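PDB 1JMT: splicing factor U2AF 35 kDa subunit from Homo sapiens, which pairs with U2AF65 to select 3' splice sites in pre-mRNA and recruit U2 snRNP to the branch point, this chain being its RRM-containing, U2AF65-binding core. Local coordinates for residues T45-E48 / E49-E53; R76-E79 / D80-A84; V85-L88 / N89-F93. The protein carries 1 engineered substitution. All blocks are in the same frame, centred on the assembly; numbering follows the deposited sequence.

Interaction 1: T45-E48 / E49-E53; sequences TEME and EKYGE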
# COMPACT_ATOMS: atom_id res chain seq x y z
N THR A 45 -3.25 -9.41 -4.13
CA THR A 45 -3.85 -9.80 -5.40
C THR A 45 -3.37 -8.93 -6.56
O THR A 45 -3.00 -9.44 -7.62
CB THR A 45 -5.39 -9.72 -5.33
OG1 THR A 45 -5.86 -10.72 -4.41
CG2 THR A 45 -6.01 -9.97 -6.71
N GLU A 46 -3.37 -7.62 -6.35
CA GLU A 46 -2.90 -6.72 -7.39
C GLU A 46 -1.42 -6.97 -7.69
O GLU A 46 -1.02 -6.98 -8.86
CB GLU A 46 -3.12 -5.27 -6.96
CG GLU A 46 -2.70 -4.23 -8.00
CD GLU A 46 -3.48 -4.32 -9.32
OE1 GLU A 46 -4.62 -4.83 -9.32
OE2 GLU A 46 -2.95 -3.87 -10.36
N MET A 47 -0.61 -7.20 -6.66
CA MET A 47 0.82 -7.46 -6.87
C MET A 47 1.04 -8.66 -7.78
O MET A 47 1.86 -8.61 -8.70
CB MET A 47 1.56 -7.71 -5.55
CG MET A 47 1.64 -6.51 -4.61
SD MET A 47 2.43 -5.07 -5.36
CE MET A 47 0.98 -4.16 -5.86
N GLU A 48 0.29 -9.73 -7.54
CA GLU A 48 0.42 -10.94 -8.34
C GLU A 48 -0.26 -10.81 -9.70
O GLU A 48 0.23 -11.33 -10.68
CB GLU A 48 -0.16 -12.15 -7.60
CG GLU A 48 0.63 -12.51 -6.35
CD GLU A 48 0.96 -13.99 -6.28
OE1 GLU A 48 0.01 -14.80 -6.18
OE2 GLU A 48 2.16 -14.34 -6.33
N GLU A 49 -1.38 -10.11 -9.75
CA GLU A 49 -2.12 -9.94 -10.99
C GLU A 49 -1.38 -9.11 -12.03
O GLU A 49 -1.28 -9.50 -13.20
CB GLU A 49 -3.49 -9.30 -10.69
CG GLU A 49 -4.68 -10.07 -11.24
CD GLU A 49 -4.77 -10.02 -12.76
OE1 GLU A 49 -4.95 -8.91 -13.31
OE2 GLU A 49 -4.66 -11.09 -13.40
N LYS A 50 -0.82 -7.97 -11.62
CA LYS A 50 -0.15 -7.12 -12.58
C LYS A 50 1.38 -7.04 -12.57
O LYS A 50 1.97 -6.71 -13.59
CB LYS A 50 -0.72 -5.70 -12.49
CG LYS A 50 -2.19 -5.62 -12.90
CD LYS A 50 -2.66 -4.18 -13.05
CE LYS A 50 -4.16 -4.11 -13.35
NZ LYS A 50 -4.49 -4.74 -14.65
N TYR A 51 2.02 -7.34 -11.45
CA TYR A 51 3.47 -7.23 -11.41
C TYR A 51 4.28 -8.51 -11.35
O TYR A 51 5.44 -8.53 -11.76
CB TYR A 51 3.89 -6.31 -10.27
CG TYR A 51 3.25 -4.94 -10.36
CD1 TYR A 51 2.44 -4.47 -9.32
CD2 TYR A 51 3.42 -4.15 -11.49
CE1 TYR A 51 1.82 -3.23 -9.42
CE2 TYR A 51 2.80 -2.90 -11.59
CZ TYR A 51 2.00 -2.46 -10.55
OH TYR A 51 1.37 -1.24 -10.65
N GLY A 52 3.70 -9.58 -10.81
CA GLY A 52 4.46 -10.81 -10.75
C GLY A 52 4.29 -11.62 -9.48
O GLY A 52 3.58 -11.23 -8.55
N GLU A 53 4.97 -12.76 -9.46
CA GLU A 53 4.91 -13.69 -8.34
C GLU A 53 5.48 -13.12 -7.04
O GLU A 53 6.61 -12.65 -6.99
CB GLU A 53 5.63 -14.98 -8.71
CG GLU A 53 5.65 -16.04 -7.63
CD GLU A 53 5.99 -17.42 -8.18
OE1 GLU A 53 6.38 -18.30 -7.39
OE2 GLU A 53 5.84 -17.62 -9.41
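Met47 and Tyr51 meet in the last turn of helix 22-51, the first helix of this RRM fold. The helix widens into a pi-type turn near its end, and Gly52 is the first residue to leave helical angles. Glu49 N donates to Thr45 O at 2.8 Å, and Lys50 N to Glu46 O at 2.9 Å. Met47 O then accepts two donors. Tyr51 N lies above the Met47 carbonyl plane; Gly52 N lies in it, 3.0 Å from Met47 O, the i to i+5 bond of the wider turn. At the Gly52 phi of 140°, a CB would collide with the carbonyl oxygen of Tyr51, so glycine fits here.

The side-chain contact is Met-aromatic: Met47 SD approaches obliquely, 5.3 Å from the Tyr51 ring centroid. Met47 bends at chi2 (-57°), bringing CE to the ring edge, 3.8 Å from Tyr51 CE1. Both pack on Phe75 of strand 68-75, and Met47 and Glu46 touch an aromatic side chain of the bound U2AF65 peptide.

Glu46 forms a salt bridge with Arg91 and Glu53 one with Arg76, while Glu48 OE2 accepts a hydrogen bond from Val54 N. Glu48 CA makes a nearly straight CA-H...O contact with Gly52 O, 3.2 Å away (170° at the hydrogen).

Interaction 2: R76-E79 / D80-A84; sequences RREE and DAEKA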
# COMPACT_ATOMS: atom_id res chain seq x y z
N ARG A 76 9.47 -12.74 -6.42
CA ARG A 76 10.38 -13.84 -6.71
C ARG A 76 11.45 -13.37 -7.69
O ARG A 76 12.58 -13.84 -7.65
CB ARG A 76 9.60 -15.01 -7.30
CG ARG A 76 10.46 -16.21 -7.63
CD ARG A 76 9.60 -17.41 -8.00
NE ARG A 76 10.41 -18.59 -8.27
CZ ARG A 76 9.92 -19.81 -8.45
NH1 ARG A 76 8.61 -20.01 -8.39
NH2 ARG A 76 10.73 -20.82 -8.69
N ARG A 77 11.08 -12.42 -8.55
CA ARG A 77 11.99 -11.89 -9.55
C ARG A 77 12.39 -10.44 -9.37
O ARG A 77 11.54 -9.56 -9.27
CB ARG A 77 11.38 -12.06 -10.94
CG ARG A 77 11.23 -13.47 -11.36
CD ARG A 77 10.60 -13.60 -12.72
NE ARG A 77 10.42 -14.99 -13.11
CZ ARG A 77 10.30 -15.99 -12.24
NH1 ARG A 77 10.34 -15.78 -10.93
NH2 ARG A 77 10.14 -17.21 -12.69
N GLU A 78 13.69 -10.19 -9.36
CA GLU A 78 14.22 -8.85 -9.20
C GLU A 78 13.63 -7.95 -10.29
O GLU A 78 13.37 -6.77 -10.05
CB GLU A 78 15.75 -8.88 -9.29
CG GLU A 78 16.44 -7.56 -9.02
CD GLU A 78 17.95 -7.72 -8.89
OE1 GLU A 78 18.57 -8.30 -9.80
OE2 GLU A 78 18.51 -7.25 -7.87
N GLU A 79 13.42 -8.51 -11.47
CA GLU A 79 12.87 -7.77 -12.61
C GLU A 79 11.47 -7.22 -12.31
O GLU A 79 11.20 -6.05 -12.55
CB GLU A 79 12.79 -8.67 -13.84
CG GLU A 79 14.13 -9.23 -14.29
CD GLU A 79 13.98 -10.56 -15.01
OE1 GLU A 79 14.32 -11.60 -14.41
OE2 GLU A 79 13.50 -10.56 -16.16
N ASP A 80 10.60 -8.09 -11.80
CA ASP A 80 9.24 -7.69 -11.48
C ASP A 80 9.23 -6.55 -10.47
O ASP A 80 8.46 -5.60 -10.59
CB ASP A 80 8.45 -8.87 -10.92
CG ASP A 80 8.24 -9.97 -11.95
OD1 ASP A 80 8.03 -9.64 -13.13
OD2 ASP A 80 8.27 -11.16 -11.57
N ALA A 81 10.10 -6.65 -9.47
CA ALA A 81 10.21 -5.63 -8.44
C ALA A 81 10.55 -4.26 -9.02
O ALA A 81 9.88 -3.28 -8.72
CB ALA A 81 11.26 -6.03 -7.42
N GLU A 82 11.59 -4.21 -9.85
CA GLU A 82 12.01 -2.95 -10.45
C GLU A 82 10.93 -2.34 -11.32
O GLU A 82 10.79 -1.12 -11.37
CB GLU A 82 13.30 -3.16 -11.26
CG GLU A 82 14.46 -3.66 -10.43
CD GLU A 82 15.74 -3.85 -11.24
OE1 GLU A 82 15.68 -4.55 -12.27
OE2 GLU A 82 16.79 -3.32 -10.83
N LYS A 83 10.17 -3.18 -12.01
CA LYS A 83 9.11 -2.67 -12.86
C LYS A 83 7.89 -2.25 -12.05
O LYS A 83 7.17 -1.32 -12.42
CB LYS A 83 8.70 -3.73 -13.89
CG LYS A 83 9.70 -3.89 -15.03
CD LYS A 83 9.25 -4.95 -16.02
CE LYS A 83 10.27 -5.16 -17.12
NZ LYS A 83 9.87 -6.26 -18.04
N ALA A 84 7.65 -2.94 -10.93
CA ALA A 84 6.52 -2.61 -10.08
C ALA A 84 6.71 -1.20 -9.53
O ALA A 84 5.79 -0.39 -9.54
CB ALA A 84 6.40 -3.61 -8.94
O HOH W 1 8.56 -11.83 -8.92
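Arg77 and Asp80 lie side by side and point the same way at the start of helix 78-88. The aliphatic part of Arg77 does the touching. Its CB is 3.3 Å from Asp80 OD2, and its CD also borders that oxygen. The guanidinium and carboxylate planes are only 11° apart, yet Arg77 NE stays 4.7 Å from Asp80 OD2. The two charges are near each other without forming a salt bridge.

A water makes the polar link. It accepts from Arg77 N at 2.6 Å and donates to Asp80 OD2 at 2.7 Å. Arg77 is the N-cap residue and Asp80 sits three places on. In a capping box the carboxylate at that place would take the N-cap N-H directly; here the water stands between them. Asp80 holds CG beside its own backbone N (chi1 -66°), which turns the carboxylate back toward the N-cap.

Behind this lie the first helical bonds. Ala81 N donates to Arg77 O at 3.3 Å, and Glu82 N and Lys83 N follow to Glu78 O and Glu79 O. Glu82 CG rests 3.3 Å from Glu78 O. Glu78 OE2 accepts a bond from Ser1 N, the chain terminus. The acidic Glu78, Glu79 and Asp80 probably suit the positive end of the helix dipole.

The turn joins strand 68-75 to the second helix of the RRM. Backbone bonds tie Arg76 to Glu53, just after helix 22-51. Asp80, Ala81 and Ala84 pack against Phe75 of strand 68-75.

Interaction 3: V85-L88 / N89-F93; sequences VIDL and NNRWF
Val85 and Asn89 run side by side where helix 78-88 gives way to the loop before strand 92-93 of the RRM. This is the tight side. Asn89 N donates to Val85 O at 3.0 Å and weakly to Ile86 O. Val85 CG1 packs 3.6 Å from Asn89 ND2, while Asn89 OD1 accepts a hydrogen bond from Ala100 N of strand 96-102. Leu88 is buried against Ile4, Leu6, Ile98 and Ala100. Asn90 N donates to Asp87 O at 2.9 Å. A type I turn from Leu88 to Arg91 follows, closed by Arg91 N to Leu88 O at 3.1 Å. That donor sits well above the carbonyl plane.

The outer side is looser. A water donates to Asp87 OD1 at 2.5 Å and accepts from Asn90 ND2 at 3.1 Å, bridging the two side chains.

Arg91 belongs to the buried side. It crosses Asp87 through its aliphatic part, with Arg91 CG 3.3 Å from Asp87 O. Asp87 OD2 stays 4.2 Å from Arg91 NH1, with the planes 43° apart. Tyr51 OH bonds to both groups instead. Arg91 also forms a salt bridge with an acidic side chain of the bound U2AF65 peptide. The acidic groups round Arg91 probably stabilise its positive charge.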
# COMPACT_ATOMS: atom_id res chain seq x y z
N VAL A 85 7.92 -0.93 -9.04
CA VAL A 85 8.23 0.37 -8.47
C VAL A 85 7.91 1.51 -9.44
O VAL A 85 7.24 2.48 -9.07
CB VAL A 85 9.71 0.45 -8.05
CG1 VAL A 85 10.06 1.86 -7.60
CG2 VAL A 85 9.97 -0.54 -6.92
N ILE A 86 8.39 1.38 -10.67
CA ILE A 86 8.16 2.40 -11.69
C ILE A 86 6.67 2.60 -11.97
O ILE A 86 6.17 3.73 -11.93
CB ILE A 86 8.87 2.02 -13.01
CG1 ILE A 86 10.37 1.91 -12.78
CG2 ILE A 86 8.58 3.07 -14.08
CD1 ILE A 86 11.12 1.21 -13.90
N ASP A 87 5.95 1.52 -12.24
CA ASP A 87 4.52 1.64 -12.52
C ASP A 87 3.73 2.13 -11.31
O ASP A 87 2.85 2.98 -11.43
CB ASP A 87 3.95 0.31 -13.01
CG ASP A 87 2.51 0.45 -13.48
OD1 ASP A 87 2.26 1.25 -14.41
OD2 ASP A 87 1.62 -0.24 -12.92
N LEU A 88 4.04 1.59 -10.13
CA LEU A 88 3.32 1.97 -8.91
C LEU A 88 3.48 3.44 -8.58
O LEU A 88 2.58 4.06 -8.00
CB LEU A 88 3.79 1.11 -7.73
CG LEU A 88 3.23 -0.32 -7.75
CD1 LEU A 88 4.05 -1.22 -6.86
CD2 LEU A 88 1.77 -0.29 -7.30
N ASN A 89 4.63 4.01 -8.92
CA ASN A 89 4.84 5.41 -8.65
C ASN A 89 4.01 6.30 -9.58
O ASN A 89 3.95 7.51 -9.39
CB ASN A 89 6.33 5.76 -8.73
CG ASN A 89 7.04 5.53 -7.41
OD1 ASN A 89 6.55 5.94 -6.36
ND2 ASN A 89 8.20 4.88 -7.45
N ASN A 90 3.37 5.67 -10.57
CA ASN A 90 2.49 6.37 -11.50
C ASN A 90 1.02 6.04 -11.20
O ASN A 90 0.15 6.22 -12.06
CB ASN A 90 2.79 5.98 -12.95
CG ASN A 90 4.13 6.50 -13.43
OD1 ASN A 90 4.52 7.62 -13.11
ND2 ASN A 90 4.85 5.69 -14.21
N ARG A 91 0.74 5.54 -10.00
CA ARG A 91 -0.64 5.18 -9.66
C ARG A 91 -1.15 5.77 -8.35
O ARG A 91 -0.38 6.19 -7.48
CB ARG A 91 -0.80 3.66 -9.59
CG ARG A 91 -0.45 2.92 -10.87
CD ARG A 91 -0.58 1.40 -10.70
NE ARG A 91 -1.97 0.98 -10.50
CZ ARG A 91 -2.34 -0.28 -10.30
NH1 ARG A 91 -1.44 -1.25 -10.27
NH2 ARG A 91 -3.63 -0.57 -10.14
N TRP A 92 -2.48 5.81 -8.23
CA TRP A 92 -3.12 6.31 -7.03
C TRP A 92 -3.54 5.09 -6.22
O TRP A 92 -3.62 3.98 -6.73
CB TRP A 92 -4.41 7.08 -7.35
CG TRP A 92 -4.28 8.26 -8.27
CD1 TRP A 92 -4.81 8.38 -9.52
CD2 TRP A 92 -3.67 9.52 -7.97
NE1 TRP A 92 -4.59 9.64 -10.01
CE2 TRP A 92 -3.89 10.37 -9.08
CE3 TRP A 92 -2.96 10.02 -6.87
CZ2 TRP A 92 -3.44 11.69 -9.13
CZ3 TRP A 92 -2.51 11.35 -6.91
CH2 TRP A 92 -2.75 12.16 -8.04
N PHE A 93 -3.82 5.32 -4.95
CA PHE A 93 -4.31 4.28 -4.06
C PHE A 93 -5.08 5.00 -2.97
O PHE A 93 -4.52 5.81 -2.23
CB PHE A 93 -3.17 3.47 -3.42
CG PHE A 93 -3.65 2.33 -2.56
CD1 PHE A 93 -3.88 1.07 -3.11
CD2 PHE A 93 -3.88 2.52 -1.21
CE1 PHE A 93 -4.33 0.03 -2.32
CE2 PHE A 93 -4.34 1.47 -0.41
CZ PHE A 93 -4.56 0.22 -0.97
O HOH W 2 3.86 2.95 -15.22

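All three interactions are local turns on the two helices of one RRM. Interaction 1 ends the first helix, interaction 2 starts the second, and interaction 3 ends it. Interactions 1 and 2 are surface contacts; interaction 3 is partly buried. Their chemistry follows their place. Interaction 1 combines the backbone bonds of a pi-type turn with a Met-aromatic contact, interaction 2 joins helical backbone bonds with a water bridge between Arg77 and Asp80, and interaction 3 mixes apolar packing with charge. Interactions 1 and 2 touch directly, with Tyr51 packed on Ala84. Interactions 1 and 3 meet at Tyr51 OH. Interactions 2 and 3 share helix 78-88 and adjoin only in sequence. The U2AF65 peptide contacts interactions 1 and 3.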